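Local coordinates for protein class I phosphodiesterase PDEB1 (Leishmania major, PDB 2R8Q) that belongs to the class I phosphodiesterase family and has an all-helical, metal-containing catalytic domain that here holds a zinc ion, a magnesium ion and 3-isobutyl-1-methylxanthine, at residues P21-A26 against C90-R95; E247-A252 against N324-M329. All coordinates share one frame; numbering follows the deposited sequence.

Interaction 1. Residues P21-A26 against C90-R95; sequences PEEREA and CRRRYR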
loop_
_atom_site.group_PDB
_atom_site.type_symbol
_atom_site.label_atom_id
_atom_site.label_comp_id
_atom_site.label_asym_id
_atom_site.label_seq_id
_atom_site.Cartn_x
_atom_site.Cartn_y
_atom_site.Cartn_z
ATOM N N PRO A 21 -1.837 -20.882 20.204
ATOM C CA PRO A 21 -2.560 -20.927 21.473
ATOM C C PRO A 21 -1.675 -20.399 22.594
ATOM O O PRO A 21 -2.148 -19.719 23.504
ATOM C CB PRO A 21 -2.866 -22.413 21.641
ATOM C CG PRO A 21 -3.033 -22.873 20.232
ATOM C CD PRO A 21 -1.881 -22.193 19.529
ATOM N N GLU A 22 -0.387 -20.725 22.520
ATOM C CA GLU A 22 0.571 -20.283 23.523
ATOM C C GLU A 22 0.615 -18.760 23.600
ATOM O O GLU A 22 0.676 -18.191 24.689
ATOM C CB GLU A 22 1.969 -20.824 23.205
ATOM C CG GLU A 22 2.142 -22.322 23.445
ATOM C CD GLU A 22 1.566 -23.191 22.338
ATOM O OE1 GLU A 22 1.674 -24.432 22.453
ATOM O OE2 GLU A 22 1.012 -22.651 21.356
ATOM N N GLU A 23 0.588 -18.100 22.445
ATOM C CA GLU A 23 0.619 -16.639 22.424
ATOM C C GLU A 23 -0.628 -16.065 23.089
ATOM O O GLU A 23 -0.553 -15.075 23.819
ATOM C CB GLU A 23 0.725 -16.121 20.985
ATOM C CG GLU A 23 1.980 -16.566 20.251
ATOM C CD GLU A 23 2.030 -16.066 18.820
ATOM O OE1 GLU A 23 2.309 -14.865 18.614
ATOM O OE2 GLU A 23 1.782 -16.872 17.900
ATOM N N ARG A 24 -1.781 -16.680 22.836
ATOM C CA ARG A 24 -3.015 -16.208 23.443
ATOM C C ARG A 24 -2.977 -16.485 24.942
ATOM O O ARG A 24 -3.386 -15.650 25.747
ATOM C CB ARG A 24 -4.236 -16.890 22.805
ATOM C CG ARG A 24 -4.545 -16.419 21.385
ATOM C CD ARG A 24 -5.883 -16.965 20.886
ATOM N NE ARG A 24 -5.833 -18.404 20.633
ATOM C CZ ARG A 24 -5.446 -18.947 19.483
ATOM N NH1 ARG A 24 -5.081 -18.174 18.470
ATOM N NH2 ARG A 24 -5.404 -20.270 19.348
ATOM N N GLU A 25 -2.470 -17.660 25.308
ATOM C CA GLU A 25 -2.370 -18.053 26.708
ATOM C C GLU A 25 -1.496 -17.099 27.513
ATOM O O GLU A 25 -1.798 -16.793 28.665
ATOM C CB GLU A 25 -1.816 -19.477 26.805
ATOM C CG GLU A 25 -2.844 -20.552 26.467
ATOM C CD GLU A 25 -2.210 -21.864 26.039
ATOM O OE1 GLU A 25 -1.148 -22.227 26.591
ATOM O OE2 GLU A 25 -2.782 -22.540 25.154
ATOM N N ALA A 26 -0.418 -16.626 26.898
ATOM C CA ALA A 26 0.498 -15.706 27.565
ATOM C C ALA A 26 -0.191 -14.392 27.918
ATOM O O ALA A 26 0.190 -13.723 28.877
ATOM C CB ALA A 26 1.711 -15.445 26.679
ATOM N N CYS A 90 -2.010 -7.143 15.477
ATOM C CA CYS A 90 -1.629 -5.732 15.449
ATOM C C CYS A 90 -0.278 -5.572 16.151
ATOM O O CYS A 90 0.642 -4.938 15.629
ATOM C CB CYS A 90 -2.676 -4.867 16.165
ATOM S SG CYS A 90 -4.216 -4.564 15.247
ATOM N N ARG A 91 -0.158 -6.164 17.335
ATOM C CA ARG A 91 1.069 -6.069 18.113
ATOM C C ARG A 91 2.297 -6.501 17.313
ATOM O O ARG A 91 3.357 -5.873 17.393
ATOM C CB ARG A 91 0.943 -6.918 19.383
ATOM C CG ARG A 91 2.072 -6.702 20.378
ATOM C CD ARG A 91 1.888 -7.545 21.629
ATOM N NE ARG A 91 2.100 -8.967 21.370
ATOM C CZ ARG A 91 2.048 -9.908 22.306
ATOM N NH1 ARG A 91 1.788 -9.581 23.563
ATOM N NH2 ARG A 91 2.276 -11.178 21.988
ATOM N N ARG A 92 2.148 -7.572 16.539
ATOM C CA ARG A 92 3.243 -8.100 15.730
ATOM C C ARG A 92 3.777 -7.105 14.711
ATOM O O ARG A 92 4.926 -7.203 14.282
ATOM C CB ARG A 92 2.790 -9.339 14.957
ATOM C CG ARG A 92 2.584 -10.588 15.770
ATOM C CD ARG A 92 2.096 -11.700 14.854
ATOM N NE ARG A 92 2.009 -12.985 15.537
ATOM C CZ ARG A 92 1.608 -14.111 14.954
ATOM N NH1 ARG A 92 1.253 -14.107 13.677
ATOM N NH2 ARG A 92 1.569 -15.240 15.647
ATOM N N ARG A 93 2.937 -6.155 14.317
ATOM C CA ARG A 93 3.332 -5.194 13.303
ATOM C C ARG A 93 3.874 -3.859 13.800
ATOM O O ARG A 93 4.125 -2.950 13.004
ATOM C CB ARG A 93 2.171 -5.002 12.323
ATOM C CG ARG A 93 1.914 -6.279 11.511
ATOM C CD ARG A 93 0.659 -6.191 10.664
ATOM N NE ARG A 93 0.491 -7.353 9.790
ATOM C CZ ARG A 93 0.215 -8.590 10.200
ATOM N NH1 ARG A 93 0.071 -8.864 11.492
ATOM N NH2 ARG A 93 0.070 -9.559 9.306
ATOM N N TYR A 94 4.058 -3.739 15.111
ATOM C CA TYR A 94 4.644 -2.528 15.665
ATOM C C TYR A 94 6.111 -2.821 15.937
ATOM O O TYR A 94 6.468 -3.897 16.434
ATOM C CB TYR A 94 3.928 -2.083 16.949
ATOM C CG TYR A 94 2.604 -1.427 16.645
ATOM C CD1 TYR A 94 1.414 -2.157 16.678
ATOM C CD2 TYR A 94 2.552 -0.104 16.201
ATOM C CE1 TYR A 94 0.204 -1.586 16.269
ATOM C CE2 TYR A 94 1.351 0.471 15.786
ATOM C CZ TYR A 94 0.185 -0.273 15.818
ATOM O OH TYR A 94 -0.991 0.274 15.351
ATOM N N ARG A 95 6.956 -1.862 15.585
ATOM C CA ARG A 95 8.394 -1.999 15.748
ATOM C C ARG A 95 8.888 -1.510 17.099
ATOM O O ARG A 95 8.173 -0.835 17.840
ATOM C CB ARG A 95 9.109 -1.236 14.631
ATOM C CG ARG A 95 8.689 -1.649 13.226
ATOM C CD ARG A 95 9.561 -0.972 12.178
ATOM N NE ARG A 95 9.231 -1.394 10.817
ATOM C CZ ARG A 95 9.938 -1.060 9.742
ATOM N NH1 ARG A 95 11.017 -0.300 9.868
ATOM N NH2 ARG A 95 9.568 -1.486 8.541
HETATM O O HOH W 1 1.704 -13.474 23.677
#

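Interaction 2. Residues E247-A252 against N324-M329; sequences ETLIKA and NLFHGM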
loop_
_atom_site.group_PDB
_atom_site.type_symbol
_atom_site.label_atom_id
_atom_site.label_comp_id
_atom_site.label_asym_id
_atom_site.label_seq_id
_atom_site.Cartn_x
_atom_site.Cartn_y
_atom_site.Cartn_z
ATOM N N GLU A 247 -13.236 11.320 13.494
ATOM C CA GLU A 247 -11.907 11.746 13.072
ATOM C C GLU A 247 -11.289 12.705 14.075
ATOM O O GLU A 247 -10.094 12.640 14.351
ATOM C CB GLU A 247 -11.975 12.413 11.694
ATOM C CG GLU A 247 -12.492 11.494 10.598
ATOM C CD GLU A 247 -12.802 12.234 9.309
ATOM O OE1 GLU A 247 -12.990 13.467 9.364
ATOM O OE2 GLU A 247 -12.872 11.582 8.245
ATOM N N THR A 248 -12.109 13.596 14.619
ATOM C CA THR A 248 -11.618 14.563 15.586
ATOM C C THR A 248 -11.229 13.873 16.891
ATOM O O THR A 248 -10.244 14.256 17.528
ATOM C CB THR A 248 -12.672 15.648 15.849
ATOM O OG1 THR A 248 -13.039 16.249 14.604
ATOM C CG2 THR A 248 -12.114 16.725 16.767
ATOM N N LEU A 249 -11.998 12.861 17.287
ATOM C CA LEU A 249 -11.688 12.122 18.506
ATOM C C LEU A 249 -10.379 11.354 18.374
ATOM O O LEU A 249 -9.558 11.385 19.290
ATOM C CB LEU A 249 -12.813 11.146 18.867
ATOM C CG LEU A 249 -14.068 11.756 19.496
ATOM C CD1 LEU A 249 -15.150 10.697 19.592
ATOM C CD2 LEU A 249 -13.736 12.322 20.876
ATOM N N ILE A 250 -10.165 10.661 17.255
ATOM C CA ILE A 250 -8.911 9.926 17.134
ATOM C C ILE A 250 -7.738 10.897 17.078
ATOM O O ILE A 250 -6.656 10.594 17.581
ATOM C CB ILE A 250 -8.893 8.955 15.911
ATOM C CG1 ILE A 250 -7.667 8.039 16.027
ATOM C CG2 ILE A 250 -8.873 9.732 14.595
ATOM C CD1 ILE A 250 -7.699 6.813 15.122
ATOM N N LYS A 251 -7.951 12.076 16.499
ATOM C CA LYS A 251 -6.890 13.075 16.454
ATOM C C LYS A 251 -6.582 13.497 17.887
ATOM O O LYS A 251 -5.419 13.619 18.274
ATOM C CB LYS A 251 -7.320 14.301 15.645
ATOM C CG LYS A 251 -7.077 14.184 14.149
ATOM C CD LYS A 251 -7.394 15.491 13.429
ATOM C CE LYS A 251 -6.584 16.660 13.980
ATOM N NZ LYS A 251 -5.112 16.439 13.900
ATOM N N ALA A 252 -7.634 13.703 18.675
ATOM C CA ALA A 252 -7.479 14.107 20.069
ATOM C C ALA A 252 -6.707 13.045 20.845
ATOM O O ALA A 252 -5.777 13.359 21.584
ATOM C CB ALA A 252 -8.851 14.328 20.711
ATOM N N ASN A 324 -16.325 23.754 21.897
ATOM C CA ASN A 324 -17.324 23.780 20.833
ATOM C C ASN A 324 -18.233 22.564 20.686
ATOM O O ASN A 324 -19.262 22.648 20.012
ATOM C CB ASN A 324 -16.645 24.057 19.488
ATOM C CG ASN A 324 -16.118 25.475 19.383
ATOM O OD1 ASN A 324 -16.867 26.440 19.539
ATOM N ND2 ASN A 324 -14.825 25.610 19.114
ATOM N N LEU A 325 -17.878 21.436 21.296
ATOM C CA LEU A 325 -18.725 20.254 21.174
ATOM C C LEU A 325 -18.514 19.170 22.229
ATOM O O LEU A 325 -19.481 18.625 22.762
ATOM C CB LEU A 325 -18.564 19.642 19.777
ATOM C CG LEU A 325 -19.527 18.507 19.421
ATOM C CD1 LEU A 325 -20.963 19.015 19.443
ATOM C CD2 LEU A 325 -19.180 17.961 18.049
ATOM N N PHE A 326 -17.259 18.843 22.521
ATOM C CA PHE A 326 -16.964 17.804 23.509
ATOM C C PHE A 326 -16.872 18.409 24.907
ATOM O O PHE A 326 -15.817 18.376 25.540
ATOM C CB PHE A 326 -15.643 17.097 23.180
ATOM C CG PHE A 326 -15.571 16.543 21.781
ATOM C CD1 PHE A 326 -16.677 15.938 21.194
ATOM C CD2 PHE A 326 -14.384 16.599 21.061
ATOM C CE1 PHE A 326 -16.599 15.396 19.912
ATOM C CE2 PHE A 326 -14.298 16.057 19.780
ATOM C CZ PHE A 326 -15.408 15.456 19.206
ATOM N N HIS A 327 -17.988 18.946 25.390
ATOM C CA HIS A 327 -18.027 19.585 26.698
ATOM C C HIS A 327 -17.699 18.659 27.867
ATOM O O HIS A 327 -17.194 19.109 28.897
ATOM C CB HIS A 327 -19.396 20.239 26.904
ATOM C CG HIS A 327 -19.826 21.098 25.754
ATOM N ND1 HIS A 327 -20.766 20.690 24.831
ATOM C CD2 HIS A 327 -19.420 22.328 25.359
ATOM C CE1 HIS A 327 -20.920 21.634 23.917
ATOM N NE2 HIS A 327 -20.114 22.637 24.214
ATOM N N GLY A 328 -17.966 17.366 27.706
ATOM C CA GLY A 328 -17.687 16.421 28.774
ATOM C C GLY A 328 -16.216 16.097 28.979
ATOM O O GLY A 328 -15.863 15.382 29.919
ATOM N N MET A 329 -15.357 16.619 28.105
ATOM C CA MET A 329 -13.917 16.375 28.195
ATOM C C MET A 329 -13.163 17.575 28.773
ATOM O O MET A 329 -12.001 17.813 28.450
ATOM C CB MET A 329 -13.359 16.016 26.808
ATOM C CG MET A 329 -13.691 14.594 26.359
ATOM S SD MET A 329 -13.580 14.338 24.568
ATOM C CE MET A 329 -11.862 14.719 24.268
#

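Interaction 1. Residues P21-A26 against C90-R95
A surface salt bridge between Glu23 and Arg92 ties the short N-terminal helix 21-28 to helix 80-92, and it illustrates how two long polar side chains can span backbones that stay well apart. The CA atoms of Glu23 and Arg92, the nearest pair across the two segments, are 11.2 Å from each other. Arg92 covers much of that gap with a chain extended from CG to NE, which carries its guanidinium to the carboxylate at the end of Glu23. One nitrogen does the work: Arg92 NH2 gives a nearly straight hydrogen bond to Glu23 OE1 at 3.1 Å (169° at the hydrogen), meeting the syn lone pair of that oxygen. Arg92 NH2 is closer still to Glu23 OE2, at 2.8 Å, but that bond is weak because it is strongly bent. The two flat groups are nearly coplanar, 13° apart; the carboxylate lies at the guanidinium edge, with both oxygens on the one NH2.

In this all-helical phosphodiesterase domain the chain leading into helix 21-28 shares the same groups: Ile17 O takes Arg92 NH1, Ala18 O takes Arg92 NH2, and Thr20 N donates to Glu23 OE2. A water makes a second link beside the salt bridge, donating to Glu23 O at 2.8 Å and accepting from Arg91 NH2 at 2.9 Å, in the plane of the Arg91 guanidinium. The other terminal nitrogen of that group, NH1, forms a salt bridge with Asp57 on helix 55-68.

Interaction 2. Residues E247-A252 against N324-M329
Part of the hydrophobic core of the phosphodiesterase catalytic domain forms where Phe326, in the turn between helices 302-324 and 330-348, packs on Thr248 and Leu249 of helix 239-254. The aromatic ring reaches the helix with its far end, and its two neighbours meet it from different directions. Leu249 lays CD2 over one face in a CH-pi contact, 4.1 Å from the centroid of the Phe326 ring and 19° off the ring normal. The methyl is displaced toward the rim, so it lies about as close to CZ as to CE2, and Leu249 CG also comes within 3.9 Å of Phe326 CZ. Thr248 instead meets the edge: its CG2 lies 3.8 Å from Phe326 CE2, near the ring plane. The threonine torsion (chi1 -56°) sorts its two branches, sending the methyl to the ring and setting OG1 beside the backbone N, where it bonds to Leu244 O one turn back in the helix.

Phe326 is itself the centre of an inverse gamma turn. Three residues on, Met329 brings SD to 4.2 Å from Leu249 CD2, so the same leucine methyl touches both the ring and the sulfur. Ile321 of helix 302-324 and Leu124 add to the apolar surroundings of Phe326, while Tyr115 of helix 102-118 touches Met329. With no hydrogen bond across the two segments and all their touching residues buried, contact between these two segments probably rests on dispersion and shape complementarity, with a CH-pi component from Leu249.

Interactions 1 and 2 follow one another along the chain, the first closing before the second opens, and they lie on opposite sides of the chain's centre, one at the surface and the other buried. Their own centres are 31 Å apart, and the nearest atoms, about 9 Å apart, do not touch. Interaction 2 is tied to the metal site through its helix: the Leu249 side chain is about 13 Å from the zinc ion, and helix 239-254 ends with the zinc-site residue Asp254. Helix 102-118, which includes the zinc-site residue His104, touches both contacts, meeting Arg91 through Phe102 and Leu249 through Leu116.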